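PDB 4IC6: protease Do-like 8, chloroplastic, which is probably a serine endopeptidase of the Deg/HtrA type, working in the thylakoids of the chloroplast. Local coordinates for residues G160-F163 with H167-T170. The protein carries 1 engineered substitution. Residues are numbered along the deposited sequence; the frame is centred on the assembly and turned at random.
Sequences GNPF and HTLT
Gly160 and Thr168 form the antiparallel hydrogen-bonded pair that closes the loop of a beta hairpin between strands 155-160 and 168-176, in the second barrel of the trypsin-like domain, an example of a hairpin loop shut by backbone bonds while one of its side chains lies over a ring. Gly160 N reaches Thr168 O at 3.2 Å, and Thr168 N returns to Gly160 O at 2.9 Å. Thr168 OG1, 3.2 Å from Gly160 N, is hydrogen-bonded to Gly202 O near the active-site loop; the serine of the predicted charge relay is replaced there by the engineered Ala204.

Beyond the pair, Asn161 can be followed outward. Its CB lies over one face of the His167 imidazole, a CH-pi contact 3.8 Å from the ring centroid. With chi1 at 175°, CG is carried above the same face, offset toward the rim, the amide plane turned 41° from the ring. At the tip, OD1 accepts a weak hydrogen bond from Gly164 N, while ND2 bonds to Gln111 OE1 and Val42 O, and His167 NE2 shares that Val42 carbonyl. Were His167 an alanine, Asn161 CB would probably lose the ring face beneath it and Val42 O one of its donors. On the Thr168 flank, CG2 meets Pro162 CD at 3.9 Å.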
# COMPACT_ATOMS: atom_id res chain seq x y z
N GLY A 160 -8.12 13.81 -25.82
CA GLY A 160 -7.39 12.59 -26.11
C GLY A 160 -8.08 11.72 -27.14
O GLY A 160 -9.28 11.86 -27.39
N ASN A 161 -7.32 10.82 -27.74
CA ASN A 161 -7.88 9.78 -28.60
C ASN A 161 -7.08 8.55 -28.21
O ASN A 161 -6.14 8.17 -28.90
CB ASN A 161 -7.67 10.16 -30.06
CG ASN A 161 -8.12 9.08 -31.03
OD1 ASN A 161 -8.62 8.01 -30.64
ND2 ASN A 161 -7.95 9.36 -32.32
N PRO A 162 -7.40 7.97 -27.05
CA PRO A 162 -6.49 7.00 -26.43
C PRO A 162 -6.54 5.61 -27.05
O PRO A 162 -5.55 4.88 -26.95
CB PRO A 162 -6.96 6.94 -24.98
CG PRO A 162 -8.45 7.34 -25.05
CD PRO A 162 -8.51 8.37 -26.14
N PHE A 163 -7.66 5.24 -27.67
CA PHE A 163 -7.77 3.88 -28.23
C PHE A 163 -8.11 3.81 -29.72
O PHE A 163 -8.18 2.72 -30.30
CB PHE A 163 -8.75 3.04 -27.41
CG PHE A 163 -8.45 3.05 -25.94
CD1 PHE A 163 -7.25 2.53 -25.46
CD2 PHE A 163 -9.35 3.58 -25.02
CE1 PHE A 163 -6.96 2.54 -24.11
CE2 PHE A 163 -9.07 3.58 -23.67
CZ PHE A 163 -7.87 3.05 -23.21
N HIS A 167 -13.07 9.89 -28.81
CA HIS A 167 -12.25 10.93 -28.19
C HIS A 167 -12.72 11.23 -26.77
O HIS A 167 -13.87 10.96 -26.42
CB HIS A 167 -12.24 12.21 -29.04
CG HIS A 167 -11.41 12.10 -30.27
ND1 HIS A 167 -11.79 11.36 -31.38
CD2 HIS A 167 -10.20 12.63 -30.58
CE1 HIS A 167 -10.86 11.44 -32.31
NE2 HIS A 167 -9.88 12.21 -31.85
N THR A 168 -11.83 11.81 -25.98
CA THR A 168 -12.11 12.14 -24.58
C THR A 168 -11.91 13.62 -24.36
O THR A 168 -11.16 14.25 -25.08
CB THR A 168 -11.15 11.42 -23.62
OG1 THR A 168 -9.81 11.85 -23.88
CG2 THR A 168 -11.22 9.92 -23.82
N LEU A 169 -12.55 14.17 -23.33
CA LEU A 169 -12.33 15.57 -23.01
C LEU A 169 -12.29 15.74 -21.51
O LEU A 169 -13.07 15.11 -20.80
CB LEU A 169 -13.49 16.41 -23.54
CG LEU A 169 -13.52 17.88 -23.13
CD1 LEU A 169 -12.33 18.59 -23.74
CD2 LEU A 169 -14.81 18.51 -23.60
N THR A 170 -11.39 16.59 -21.04
CA THR A 170 -11.48 17.12 -19.68
C THR A 170 -11.33 18.62 -19.75
O THR A 170 -10.76 19.15 -20.70
CB THR A 170 -10.45 16.48 -18.72
OG1 THR A 170 -9.12 16.85 -19.11
CG2 THR A 170 -10.57 14.96 -18.72